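PDB 5LO9: cytochrome C, which probably interconverts thiosulfate and tetrathionate as a TsdBA thiosulfate dehydrogenase, passing electrons along its c-type hemes. Local coordinates for residues R4-E10 and A79-Y84; P279-Q285 and S334-S340; M323-Q328 and L353-Q357. One frame throughout, in Å; residues are numbered along the deposited sequence.

Contact 1: R4-E10 and A79-Y84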
loop_
_atom_site.group_PDB
_atom_site.type_symbol
_atom_site.label_atom_id
_atom_site.label_comp_id
_atom_site.label_asym_id
_atom_site.label_seq_id
_atom_site.Cartn_x
_atom_site.Cartn_y
_atom_site.Cartn_z
ATOM N N ARG A 4 -35.900 -17.718 -50.561
ATOM C CA ARG A 4 -37.169 -18.049 -49.939
ATOM C C ARG A 4 -37.405 -17.136 -48.744
ATOM O O ARG A 4 -38.491 -16.559 -48.589
ATOM C CB ARG A 4 -37.176 -19.528 -49.530
ATOM C CG ARG A 4 -38.422 -19.996 -48.744
ATOM C CD ARG A 4 -39.693 -20.189 -49.617
ATOM N NE ARG A 4 -40.429 -21.419 -49.265
ATOM C CZ ARG A 4 -40.145 -22.639 -49.733
ATOM N NH1 ARG A 4 -39.139 -22.816 -50.597
ATOM N NH2 ARG A 4 -40.875 -23.687 -49.335
ATOM N N GLY A 5 -36.370 -16.957 -47.914
ATOM C CA GLY A 5 -36.465 -16.034 -46.796
ATOM C C GLY A 5 -36.894 -14.638 -47.202
ATOM O O GLY A 5 -37.779 -14.037 -46.578
ATOM N N ARG A 6 -36.273 -14.093 -48.252
ATOM C CA ARG A 6 -36.632 -12.742 -48.682
ATOM C C ARG A 6 -38.093 -12.682 -49.107
ATOM O O ARG A 6 -38.828 -11.761 -48.719
ATOM C CB ARG A 6 -35.714 -12.235 -49.810
ATOM C CG ARG A 6 -35.776 -10.667 -49.994
ATOM C CD ARG A 6 -35.358 -10.146 -51.382
ATOM N NE ARG A 6 -34.293 -10.960 -51.976
ATOM C CZ ARG A 6 -32.988 -10.677 -51.912
ATOM N NH1 ARG A 6 -32.552 -9.590 -51.257
ATOM N NH2 ARG A 6 -32.111 -11.509 -52.480
ATOM N N THR A 7 -38.544 -13.649 -49.908
ATOM C CA THR A 7 -39.914 -13.539 -50.389
ATOM C C THR A 7 -40.914 -13.708 -49.237
ATOM O O THR A 7 -41.910 -12.973 -49.184
ATOM C CB THR A 7 -40.168 -14.545 -51.532
ATOM O OG1 THR A 7 -40.018 -15.879 -51.043
ATOM C CG2 THR A 7 -39.163 -14.323 -52.745
ATOM N N LEU A 8 -40.611 -14.560 -48.243
ATOM C CA LEU A 8 -41.484 -14.653 -47.069
ATOM C C LEU A 8 -41.437 -13.393 -46.227
ATOM O O LEU A 8 -42.469 -12.955 -45.695
ATOM C CB LEU A 8 -41.103 -15.833 -46.196
ATOM C CG LEU A 8 -41.543 -17.215 -46.641
ATOM C CD1 LEU A 8 -41.142 -18.268 -45.587
ATOM C CD2 LEU A 8 -43.032 -17.205 -46.871
ATOM N N ALA A 9 -40.255 -12.811 -46.048
ATOM C CA ALA A 9 -40.206 -11.598 -45.246
ATOM C C ALA A 9 -40.890 -10.437 -45.953
ATOM O O ALA A 9 -41.619 -9.671 -45.313
ATOM C CB ALA A 9 -38.771 -11.245 -44.896
ATOM N N GLU A 10 -40.685 -10.289 -47.268
ATOM C CA GLU A 10 -41.153 -9.080 -47.950
ATOM C C GLU A 10 -42.568 -9.211 -48.511
ATOM O O GLU A 10 -43.315 -8.228 -48.521
ATOM C CB GLU A 10 -40.202 -8.722 -49.098
ATOM C CG GLU A 10 -38.777 -8.278 -48.692
ATOM C CD GLU A 10 -37.943 -7.805 -49.889
ATOM O OE1 GLU A 10 -38.468 -7.794 -51.034
ATOM O OE2 GLU A 10 -36.740 -7.524 -49.693
ATOM N N ALA A 79 -35.119 -20.853 -43.831
ATOM C CA ALA A 79 -34.900 -19.780 -44.795
ATOM C C ALA A 79 -35.027 -18.414 -44.150
ATOM O O ALA A 79 -34.162 -17.553 -44.359
ATOM C CB ALA A 79 -35.888 -19.871 -45.949
ATOM N N VAL A 80 -36.112 -18.175 -43.386
ATOM C CA VAL A 80 -36.289 -16.846 -42.777
ATOM C C VAL A 80 -35.244 -16.612 -41.703
ATOM O O VAL A 80 -34.830 -15.479 -41.490
ATOM C CB VAL A 80 -37.694 -16.590 -42.189
ATOM C CG1 VAL A 80 -38.709 -16.445 -43.275
ATOM C CG2 VAL A 80 -38.098 -17.668 -41.179
ATOM N N SER A 81 -34.833 -17.650 -40.976
ATOM C CA SER A 81 -33.764 -17.451 -40.014
ATOM C C SER A 81 -32.494 -16.946 -40.705
ATOM O O SER A 81 -31.884 -15.972 -40.260
ATOM C CB SER A 81 -33.510 -18.747 -39.255
ATOM O OG SER A 81 -34.707 -19.222 -38.655
ATOM N N ALA A 82 -32.111 -17.559 -41.832
ATOM C CA ALA A 82 -30.925 -17.111 -42.564
ATOM C C ALA A 82 -31.120 -15.728 -43.161
ATOM O O ALA A 82 -30.165 -14.947 -43.250
ATOM C CB ALA A 82 -30.586 -18.088 -43.663
ATOM N N TYR A 83 -32.334 -15.411 -43.610
ATOM C CA TYR A 83 -32.562 -14.092 -44.198
ATOM C C TYR A 83 -32.391 -12.985 -43.163
ATOM O O TYR A 83 -31.642 -12.028 -43.385
ATOM C CB TYR A 83 -33.956 -14.013 -44.825
ATOM C CG TYR A 83 -34.358 -12.615 -45.215
ATOM C CD1 TYR A 83 -33.982 -12.078 -46.419
ATOM C CD2 TYR A 83 -35.111 -11.830 -44.368
ATOM C CE1 TYR A 83 -34.344 -10.776 -46.778
ATOM C CE2 TYR A 83 -35.490 -10.527 -44.723
ATOM C CZ TYR A 83 -35.098 -10.004 -45.932
ATOM O OH TYR A 83 -35.474 -8.712 -46.293
ATOM N N TYR A 84 -33.046 -13.110 -42.007
ATOM C CA TYR A 84 -32.987 -12.039 -41.013
ATOM C C TYR A 84 -31.607 -11.963 -40.376
ATOM O O TYR A 84 -31.187 -10.886 -39.943
ATOM C CB TYR A 84 -34.086 -12.226 -39.945
ATOM C CG TYR A 84 -35.421 -11.684 -40.405
ATOM C CD1 TYR A 84 -35.570 -10.336 -40.646
ATOM C CD2 TYR A 84 -36.511 -12.511 -40.639
ATOM C CE1 TYR A 84 -36.757 -9.809 -41.102
ATOM C CE2 TYR A 84 -37.729 -11.988 -41.083
ATOM C CZ TYR A 84 -37.830 -10.632 -41.319
ATOM O OH TYR A 84 -38.980 -10.036 -41.774
#

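Contact 2: P279-Q285 and S334-S340. With HEC (heme c), chain E; THJ (thiosulfate), chain J; EDO (1,2-ethanediol), chain V.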
loop_
_atom_site.group_PDB
_atom_site.type_symbol
_atom_site.label_atom_id
_atom_site.label_comp_id
_atom_site.label_asym_id
_atom_site.label_seq_id
_atom_site.Cartn_x
_atom_site.Cartn_y
_atom_site.Cartn_z
ATOM N N PRO A 279 -0.811 -4.354 -23.688
ATOM C CA PRO A 279 0.534 -4.773 -24.090
ATOM C C PRO A 279 1.227 -5.678 -23.084
ATOM O O PRO A 279 2.297 -6.217 -23.409
ATOM C CB PRO A 279 1.284 -3.437 -24.238
ATOM C CG PRO A 279 0.243 -2.403 -24.383
ATOM C CD PRO A 279 -0.903 -2.893 -23.549
ATOM N N HIS A 280 0.686 -5.829 -21.876
ATOM C CA HIS A 280 1.260 -6.695 -20.850
ATOM C C HIS A 280 0.395 -7.923 -20.605
ATOM O O HIS A 280 0.694 -8.691 -19.687
ATOM C CB HIS A 280 1.457 -5.932 -19.531
ATOM C CG HIS A 280 2.226 -4.655 -19.691
ATOM N ND1 HIS A 280 3.607 -4.611 -19.721
ATOM C CD2 HIS A 280 1.804 -3.383 -19.914
ATOM C CE1 HIS A 280 3.994 -3.362 -19.916
ATOM N NE2 HIS A 280 2.924 -2.598 -20.042
ATOM N N VAL A 281 -0.655 -8.135 -21.411
ATOM C CA VAL A 281 -1.565 -9.278 -21.281
ATOM C C VAL A 281 -1.353 -10.176 -22.481
ATOM O O VAL A 281 -1.493 -9.730 -23.630
ATOM C CB VAL A 281 -3.031 -8.833 -21.164
ATOM C CG1 VAL A 281 -3.986 -10.048 -21.228
ATOM C CG2 VAL A 281 -3.246 -8.048 -19.855
ATOM N N GLY A 282 -1.016 -11.437 -22.211
ATOM C CA GLY A 282 -0.687 -12.400 -23.247
ATOM C C GLY A 282 -1.734 -13.481 -23.475
ATOM O O GLY A 282 -1.473 -14.538 -24.076
ATOM N N ASN A 283 -2.933 -13.236 -22.970
ATOM C CA ASN A 283 -4.011 -14.161 -23.186
ATOM C C ASN A 283 -5.302 -13.368 -23.237
ATOM O O ASN A 283 -5.283 -12.146 -23.422
ATOM C CB ASN A 283 -4.014 -15.256 -22.105
ATOM C CG ASN A 283 -4.173 -14.709 -20.730
ATOM O OD1 ASN A 283 -4.621 -13.576 -20.546
ATOM N ND2 ASN A 283 -3.876 -15.542 -19.734
ATOM N N ASP A 284 -6.420 -14.093 -23.102
ATOM C CA ASP A 284 -7.767 -13.553 -23.209
ATOM C C ASP A 284 -8.470 -13.657 -21.859
ATOM O O ASP A 284 -9.503 -14.310 -21.724
ATOM C CB ASP A 284 -8.540 -14.262 -24.327
ATOM C CG ASP A 284 -8.007 -13.909 -25.727
ATOM O OD1 ASP A 284 -7.487 -12.783 -25.896
ATOM O OD2 ASP A 284 -8.156 -14.722 -26.661
ATOM N N GLN A 285 -7.926 -12.944 -20.881
ATOM C CA GLN A 285 -8.393 -12.941 -19.513
ATOM C C GLN A 285 -8.547 -11.498 -19.063
ATOM O O GLN A 285 -8.037 -10.576 -19.701
ATOM C CB GLN A 285 -7.412 -13.658 -18.605
ATOM C CG GLN A 285 -7.126 -15.088 -19.018
ATOM C CD GLN A 285 -8.281 -16.070 -18.838
ATOM O OE1 GLN A 285 -8.589 -16.839 -19.745
ATOM N NE2 GLN A 285 -8.869 -16.095 -17.661
ATOM N N SER A 334 -1.533 -15.398 -14.336
ATOM C CA SER A 334 -2.911 -15.435 -14.822
ATOM C C SER A 334 -3.103 -14.694 -16.148
ATOM O O SER A 334 -3.985 -15.072 -16.928
ATOM C CB SER A 334 -3.873 -14.868 -13.780
ATOM O OG SER A 334 -3.796 -15.581 -12.565
ATOM N N MET A 335 -2.354 -13.618 -16.403
ATOM C CA MET A 335 -2.426 -12.883 -17.670
ATOM C C MET A 335 -1.330 -13.271 -18.669
ATOM O O MET A 335 -1.256 -12.682 -19.754
ATOM C CB MET A 335 -2.346 -11.371 -17.405
ATOM C CG MET A 335 -3.111 -10.924 -16.172
ATOM S SD MET A 335 -4.904 -11.284 -16.145
ATOM C CE MET A 335 -5.445 -10.339 -17.587
ATOM N N ASN A 336 -0.446 -14.206 -18.314
ATOM C CA ASN A 336 0.513 -14.787 -19.257
ATOM C C ASN A 336 1.345 -13.731 -19.992
ATOM O O ASN A 336 1.460 -13.739 -21.220
ATOM C CB ASN A 336 -0.228 -15.648 -20.254
ATOM C CG ASN A 336 0.678 -16.539 -20.989
ATOM O OD1 ASN A 336 1.591 -17.118 -20.399
ATOM N ND2 ASN A 336 0.430 -16.697 -22.290
ATOM N N ALA A 337 1.977 -12.840 -19.222
ATOM C CA ALA A 337 2.596 -11.658 -19.811
ATOM C C ALA A 337 3.754 -12.012 -20.725
ATOM O O ALA A 337 4.099 -11.219 -21.608
ATOM C CB ALA A 337 3.067 -10.716 -18.711
ATOM N N GLN A 338 4.358 -13.187 -20.537
ATOM C CA GLN A 338 5.455 -13.595 -21.404
ATOM C C GLN A 338 5.025 -13.623 -22.870
ATOM O O GLN A 338 5.824 -13.325 -23.763
ATOM C CB GLN A 338 5.956 -14.970 -20.980
ATOM C CG GLN A 338 4.920 -16.099 -21.157
ATOM C CD GLN A 338 5.390 -17.404 -20.544
ATOM O OE1 GLN A 338 6.587 -17.582 -20.292
ATOM N NE2 GLN A 338 4.438 -18.298 -20.221
ATOM N N ASP A 339 3.772 -13.977 -23.144
ATOM C CA ASP A 339 3.285 -14.027 -24.513
ATOM C C ASP A 339 2.572 -12.753 -24.878
ATOM O O ASP A 339 1.802 -12.725 -25.835
ATOM C CB ASP A 339 2.352 -15.219 -24.733
ATOM C CG ASP A 339 3.062 -16.529 -24.591
ATOM O OD1 ASP A 339 4.269 -16.556 -24.925
ATOM O OD2 ASP A 339 2.439 -17.515 -24.120
ATOM N N SER A 340 2.791 -11.700 -24.128
ATOM C CA SER A 340 2.234 -10.431 -24.538
ATOM C C SER A 340 3.169 -9.768 -25.538
ATOM O O SER A 340 4.327 -10.157 -25.707
ATOM C CB SER A 340 2.007 -9.536 -23.318
ATOM O OG SER A 340 3.205 -8.903 -22.847
HETATM FE FE HEC E . -5.844 -12.652 -9.060
HETATM C CHA HEC E . -5.227 -13.663 -5.752
HETATM C CHB HEC E . -5.152 -9.328 -8.207
HETATM C CHC HEC E . -6.204 -11.687 -12.437
HETATM C CHD HEC E . -6.922 -15.828 -9.814
HETATM N NA HEC E . -5.301 -11.691 -7.295
HETATM C C1A HEC E . -5.097 -12.262 -6.114
HETATM C C2A HEC E . -4.700 -11.304 -5.058
HETATM C C3A HEC E . -4.684 -10.034 -5.763
HETATM C C4A HEC E . -5.070 -10.374 -7.155
HETATM C CMA HEC E . -4.374 -8.702 -5.182
HETATM C CAA HEC E . -4.435 -11.595 -3.603
HETATM C CBA HEC E . -5.758 -11.909 -2.913
HETATM C CGA HEC E . -5.582 -12.063 -1.412
HETATM O O1A HEC E . -6.614 -11.973 -0.709
HETATM O O2A HEC E . -4.435 -12.297 -0.922
HETATM N NB HEC E . -5.708 -10.869 -10.138
HETATM C C1B HEC E . -5.425 -9.659 -9.610
HETATM C C2B HEC E . -5.378 -8.592 -10.616
HETATM C C3B HEC E . -5.679 -9.290 -11.858
HETATM C C4B HEC E . -5.853 -10.694 -11.444
HETATM C CMB HEC E . -5.126 -7.142 -10.404
HETATM C CAB HEC E . -5.755 -8.696 -13.226
HETATM C CBB HEC E . -4.361 -8.180 -13.583
HETATM N NC HEC E . -6.441 -13.596 -10.824
HETATM C C1C HEC E . -6.544 -13.059 -12.050
HETATM C C2C HEC E . -7.089 -14.000 -13.055
HETATM C C3C HEC E . -7.290 -15.231 -12.272
HETATM C C4C HEC E . -6.868 -14.850 -10.904
HETATM C CMC HEC E . -7.334 -13.718 -14.515
HETATM C CAC HEC E . -7.862 -16.576 -12.682
HETATM C CBC HEC E . -7.198 -17.108 -13.912
HETATM N ND HEC E . -6.017 -14.419 -7.967
HETATM C C1D HEC E . -6.459 -15.568 -8.453
HETATM C C2D HEC E . -6.486 -16.643 -7.445
HETATM C C3D HEC E . -5.974 -16.029 -6.206
HETATM C C4D HEC E . -5.716 -14.643 -6.683
HETATM C CMD HEC E . -6.925 -18.041 -7.712
HETATM C CAD HEC E . -5.775 -16.624 -4.824
HETATM C CBD HEC E . -4.855 -17.863 -4.758
HETATM C CGD HEC E . -3.378 -17.703 -5.173
HETATM O O1D HEC E . -3.030 -17.195 -6.283
HETATM O O2D HEC E . -2.502 -18.141 -4.379
HETATM S S1 THJ J . -1.694 -15.413 -9.343
HETATM O O1 THJ J . -0.380 -14.806 -8.937
HETATM O O2 THJ J . -1.987 -16.652 -8.550
HETATM O O3 THJ J . -1.569 -15.857 -10.751
HETATM S S2 THJ J . -3.054 -14.160 -9.286
HETATM C C1 EDO V . 8.648 -10.915 -26.818
HETATM O O1 EDO V . 8.981 -9.664 -27.441
HETATM C C2 EDO V . 7.148 -11.164 -26.959
HETATM O O2 EDO V . 6.799 -12.455 -26.437
#

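Contact 3: M323-Q328 and L353-Q357. With HEC (heme c), chain E; THJ (thiosulfate), chain J; EDO (1,2-ethanediol), chain S; EDO (1,2-ethanediol), chain B.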
loop_
_atom_site.group_PDB
_atom_site.type_symbol
_atom_site.label_atom_id
_atom_site.label_comp_id
_atom_site.label_asym_id
_atom_site.label_seq_id
_atom_site.Cartn_x
_atom_site.Cartn_y
_atom_site.Cartn_z
ATOM N N MET A 323 1.696 -5.504 -2.213
ATOM C CA MET A 323 0.566 -5.521 -3.134
ATOM C C MET A 323 1.016 -5.338 -4.582
ATOM O O MET A 323 0.487 -5.996 -5.478
ATOM C CB MET A 323 -0.427 -4.441 -2.750
ATOM C CG MET A 323 -1.584 -4.295 -3.691
ATOM S SD MET A 323 -2.558 -5.794 -3.826
ATOM C CE MET A 323 -3.238 -5.956 -2.197
ATOM N N ALA A 324 1.969 -4.429 -4.849
ATOM C CA ALA A 324 2.429 -4.285 -6.237
ATOM C C ALA A 324 3.064 -5.570 -6.733
ATOM O O ALA A 324 2.824 -6.000 -7.875
ATOM C CB ALA A 324 3.438 -3.146 -6.408
ATOM N N GLU A 325 3.895 -6.186 -5.900
ATOM C CA GLU A 325 4.581 -7.388 -6.339
ATOM C C GLU A 325 3.570 -8.474 -6.631
ATOM O O GLU A 325 3.697 -9.224 -7.607
ATOM C CB GLU A 325 5.600 -7.821 -5.287
ATOM C CG GLU A 325 6.835 -6.943 -5.377
ATOM C CD GLU A 325 7.686 -6.870 -4.122
ATOM O OE1 GLU A 325 7.403 -7.536 -3.094
ATOM O OE2 GLU A 325 8.646 -6.076 -4.170
ATOM N N ARG A 326 2.524 -8.519 -5.831
ATOM C CA ARG A 326 1.477 -9.501 -6.024
ATOM C C ARG A 326 0.770 -9.276 -7.347
ATOM O O ARG A 326 0.602 -10.205 -8.140
ATOM C CB ARG A 326 0.518 -9.413 -4.833
ATOM C CG ARG A 326 -0.649 -10.328 -4.810
ATOM C CD ARG A 326 -0.236 -11.694 -5.202
ATOM N NE ARG A 326 -0.889 -12.674 -4.367
ATOM C CZ ARG A 326 -1.408 -13.800 -4.819
ATOM N NH1 ARG A 326 -1.385 -14.061 -6.128
ATOM N NH2 ARG A 326 -1.983 -14.644 -3.954
ATOM N N ILE A 327 0.387 -8.037 -7.617
ATOM C CA ILE A 327 -0.306 -7.721 -8.855
ATOM C C ILE A 327 0.556 -8.063 -10.061
ATOM O O ILE A 327 0.054 -8.548 -11.086
ATOM C CB ILE A 327 -0.723 -6.242 -8.849
ATOM C CG1 ILE A 327 -1.822 -6.045 -7.843
ATOM C CG2 ILE A 327 -1.241 -5.790 -10.209
ATOM C CD1 ILE A 327 -2.062 -4.619 -7.490
ATOM N N GLN A 328 1.861 -7.840 -9.964
ATOM C CA GLN A 328 2.737 -8.258 -11.060
ATOM C C GLN A 328 2.793 -9.777 -11.192
ATOM O O GLN A 328 2.915 -10.291 -12.305
ATOM C CB GLN A 328 4.125 -7.688 -10.853
ATOM C CG GLN A 328 4.142 -6.189 -10.961
ATOM C CD GLN A 328 5.493 -5.626 -10.608
ATOM O OE1 GLN A 328 6.113 -6.016 -9.601
ATOM N NE2 GLN A 328 5.985 -4.735 -11.453
ATOM N N LEU A 353 -0.107 -0.117 -12.603
ATOM C CA LEU A 353 -0.025 -0.520 -11.206
ATOM C C LEU A 353 -0.551 0.591 -10.297
ATOM O O LEU A 353 -1.121 0.321 -9.226
ATOM C CB LEU A 353 1.425 -0.865 -10.835
ATOM C CG LEU A 353 1.914 -2.313 -10.712
ATOM C CD1 LEU A 353 1.229 -2.988 -9.572
ATOM C CD2 LEU A 353 1.664 -3.063 -11.983
ATOM N N ASP A 354 -0.314 1.855 -10.673
ATOM C CA ASP A 354 -0.803 2.935 -9.832
ATOM C C ASP A 354 -2.324 2.981 -9.842
ATOM O O ASP A 354 -2.957 3.155 -8.797
ATOM C CB ASP A 354 -0.189 4.263 -10.266
ATOM C CG ASP A 354 1.347 4.369 -9.911
ATOM O OD1 ASP A 354 1.946 3.408 -9.272
ATOM O OD2 ASP A 354 1.939 5.413 -10.324
ATOM N N ALA A 355 -2.934 2.817 -11.004
ATOM C CA ALA A 355 -4.390 2.802 -11.044
ATOM C C ALA A 355 -4.932 1.558 -10.337
ATOM O O ALA A 355 -5.836 1.652 -9.501
ATOM C CB ALA A 355 -4.878 2.891 -12.493
ATOM N N LEU A 356 -4.377 0.381 -10.635
ATOM C CA LEU A 356 -4.911 -0.809 -10.005
ATOM C C LEU A 356 -4.790 -0.702 -8.500
ATOM O O LEU A 356 -5.732 -1.034 -7.769
ATOM C CB LEU A 356 -4.209 -2.060 -10.519
ATOM C CG LEU A 356 -4.572 -2.505 -11.949
ATOM C CD1 LEU A 356 -3.543 -3.529 -12.478
ATOM C CD2 LEU A 356 -5.972 -3.080 -11.963
ATOM N N GLN A 357 -3.658 -0.207 -8.015
ATOM C CA GLN A 357 -3.533 -0.041 -6.577
ATOM C C GLN A 357 -4.475 1.034 -6.049
ATOM O O GLN A 357 -4.968 0.919 -4.931
ATOM C CB GLN A 357 -2.109 0.289 -6.196
ATOM C CG GLN A 357 -1.189 -0.882 -6.362
ATOM C CD GLN A 357 0.175 -0.642 -5.795
ATOM O OE1 GLN A 357 0.448 -0.986 -4.641
ATOM N NE2 GLN A 357 1.044 -0.041 -6.590
HETATM FE FE HEC E . -5.844 -12.652 -9.060
HETATM C CHA HEC E . -5.227 -13.663 -5.752
HETATM C CHB HEC E . -5.152 -9.328 -8.207
HETATM C CHC HEC E . -6.204 -11.687 -12.437
HETATM C CHD HEC E . -6.922 -15.828 -9.814
HETATM N NA HEC E . -5.301 -11.691 -7.295
HETATM C C1A HEC E . -5.097 -12.262 -6.114
HETATM C C2A HEC E . -4.700 -11.304 -5.058
HETATM C C3A HEC E . -4.684 -10.034 -5.763
HETATM C C4A HEC E . -5.070 -10.374 -7.155
HETATM C CMA HEC E . -4.374 -8.702 -5.182
HETATM C CAA HEC E . -4.435 -11.595 -3.603
HETATM C CBA HEC E . -5.758 -11.909 -2.913
HETATM C CGA HEC E . -5.582 -12.063 -1.412
HETATM O O1A HEC E . -6.614 -11.973 -0.709
HETATM O O2A HEC E . -4.435 -12.297 -0.922
HETATM N NB HEC E . -5.708 -10.869 -10.138
HETATM C C1B HEC E . -5.425 -9.659 -9.610
HETATM C C2B HEC E . -5.378 -8.592 -10.616
HETATM C C3B HEC E . -5.679 -9.290 -11.858
HETATM C C4B HEC E . -5.853 -10.694 -11.444
HETATM C CMB HEC E . -5.126 -7.142 -10.404
HETATM C CAB HEC E . -5.755 -8.696 -13.226
HETATM C CBB HEC E . -4.361 -8.180 -13.583
HETATM N NC HEC E . -6.441 -13.596 -10.824
HETATM C C1C HEC E . -6.544 -13.059 -12.050
HETATM C C2C HEC E . -7.089 -14.000 -13.055
HETATM C C3C HEC E . -7.290 -15.231 -12.272
HETATM C C4C HEC E . -6.868 -14.850 -10.904
HETATM C CMC HEC E . -7.334 -13.718 -14.515
HETATM C CAC HEC E . -7.862 -16.576 -12.682
HETATM C CBC HEC E . -7.198 -17.108 -13.912
HETATM N ND HEC E . -6.017 -14.419 -7.967
HETATM C C1D HEC E . -6.459 -15.568 -8.453
HETATM C C2D HEC E . -6.486 -16.643 -7.445
HETATM C C3D HEC E . -5.974 -16.029 -6.206
HETATM C C4D HEC E . -5.716 -14.643 -6.683
HETATM C CMD HEC E . -6.925 -18.041 -7.712
HETATM C CAD HEC E . -5.775 -16.624 -4.824
HETATM C CBD HEC E . -4.855 -17.863 -4.758
HETATM C CGD HEC E . -3.378 -17.703 -5.173
HETATM O O1D HEC E . -3.030 -17.195 -6.283
HETATM O O2D HEC E . -2.502 -18.141 -4.379
HETATM S S1 THJ J . -1.694 -15.413 -9.343
HETATM O O1 THJ J . -0.380 -14.806 -8.937
HETATM O O2 THJ J . -1.987 -16.652 -8.550
HETATM O O3 THJ J . -1.569 -15.857 -10.751
HETATM S S2 THJ J . -3.054 -14.160 -9.286
HETATM C C1 EDO S . 2.574 -1.615 -1.312
HETATM O O1 EDO S . 2.346 -2.083 -2.674
HETATM C C2 EDO S . 1.412 -1.969 -0.359
HETATM O O2 EDO S . 1.484 -3.364 0.152
HETATM C C1 EDO B . 6.578 -10.547 -8.994
HETATM O O1 EDO B . 7.075 -9.177 -9.186
HETATM C C2 EDO B . 6.430 -11.488 -10.249
HETATM O O2 EDO B . 7.077 -11.087 -11.493
#

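Contact 1: R4-E10 and A79-Y84
The two helical segments cross almost at right angles, at -86°, with their axes 7.7 Å apart at closest approach. The tightest backbone point is Gly5 against Val80, where the CA atoms are 4.1 Å apart. Gly5 makes this possible. A CB there would clash with Ala79 O and with Tyr83 CB. Gly5 N instead lies 3.5 Å from Ala79 CB, and Gly5 CA lies 3.8 Å from Tyr83 CB. This is the near-perpendicular packing of the N-terminal and C-terminal helices that marks the class I cytochrome c fold. Here it belongs to the first cytochrome c domain, and Val80 also touches the heme of that domain. The Tyr83 side chain is a knob in a hole formed by Gly5, Arg6, Ala9 and Glu10. Arg6 CA makes a CH-pi contact over the Tyr83 ring face, 3.9 Å from its centroid. Ala9 CB packs 3.4 Å from Tyr83 CE2 and 3.4 Å from Tyr84 OH. Leu8 CD1 meets Val80 CG1 at 3.8 Å. Tyr84 also touches Cys21, which is covalently attached to the heme. The two arginine ends turn away: Arg4 forms a salt bridge with Asp76 and Arg6 with Glu3.

Contact 2: P279-Q285 and S334-S340
Two loop segments are tied together mainly through backbone carbonyls. Gly282 N donates to Met335 O at 2.8 Å. Asn283 ND2 donates to Ser334 O, also at 2.8 Å, so two successive carbonyls of 334-340 are satisfied by two successive residues of the other loop. Asn336 ND2 bonds Asp339 OD2 at 2.8 Å and reaches Gly282 O only weakly at 3.4 Å. Asn336 OD1 accepts from Gln338 NE2 at 3.1 Å and also from Asn431. Ser340 OG lies 2.9 Å from Pro279 O and 2.8 Å from Ala337 O, and is also hydrogen-bonded to Ser342 OG. Gly282 fits closely, with its CA 3.2 Å from Asn336 O in a CA-H...O contact. The paired loops lie between two hemes of the TsdA-like part of the chain; 334-340 reaches the thiosulfate and one heme, 279-285 the other heme. Ser334 OG donates to thiosulfate O3 at 2.9 Å, while Ser334 CB is 3.4 Å from heme C2C. Gln285 NE2 is hydrogen-bonded to a propionate oxygen of the other heme. Met335 fills the space between, its CE 3.9 Å from Val281 CG2 and 3.4 Å from Gln285 O, its SD 3.8 Å from heme CMC. His280 ND1 bonds Gln344 O.

Contact 3: M323-Q328 and L353-Q357
Apolar packing holds these two helical segments together. Ile327 and Leu353 both point across the interface. Ile327 CG2 is 3.8 Å from Leu353 CD1 and 3.9 Å from Leu356 CD1. Leu353 CD1 also reaches Ala324 CB at 3.9 Å. Gln328 and Gln357 add their aliphatic parts: Gln328 CG lies 4.1 Å from Leu353 CD2, and Ile327 CD1 lies 4.0 Å from Gln357 CG. The segment axes stay 10.6 Å apart and cross at 109°, so side chains rather than backbones fill the gap.

Direct polar bonds between the segments are absent. A 1,2-ethanediol, probably from the crystallisation liquor, bridges them instead. Its O1 accepts from Ala324 N at 3.2 Å and donates to Gln357 OE1 at 2.9 Å. Its O2 accepts from Met323 N at 3.2 Å. Gln328 NE2 is bound by Pro346 O. Asp354 forms a salt bridge with Arg319 of the second subunit, which places this contact beside the subunit interface.

Ligand contacts come from 323-328. Met323 SD is 3.7 Å from heme CMA. Arg326 turns away from 353-357. Its NH1 is 3.1 Å from thiosulfate O1 and 3.5 Å from heme O1D, and its NE donates to Tyr310 OH. Heme CAA lies over one face of the guanidinium, with thiosulfate O1 at its edge. The result is a helix with two working sides. One packs on helix 351-363, and the other lines the thiosulfate pocket beside a covalently bound heme c, the probable active site of this thiosulfate dehydrogenase.

Contact 1 comes first along the chain and closes before the others open. It joins helices 2-10 and 74-86 in the first cytochrome c domain. Its centre lies about 43 Å from that of contact 2 and about 53 Å from that of contact 3, which is on the opposite side of the chain's centre. Contacts 2 and 3 alternate in sequence: 279-285, 323-328, 334-340, 353-357. Their centres are about 16 Å apart, and their nearest atoms about 6 Å. Helix 323-332 of contact 3 runs towards the 334-340 loop of contact 2, and both contacts touch the same heme and thiosulfate. Contact 1 thus belongs to a heme domain far from the thiosulfate site, consistent with a protein that carries electrons between separate c-type hemes.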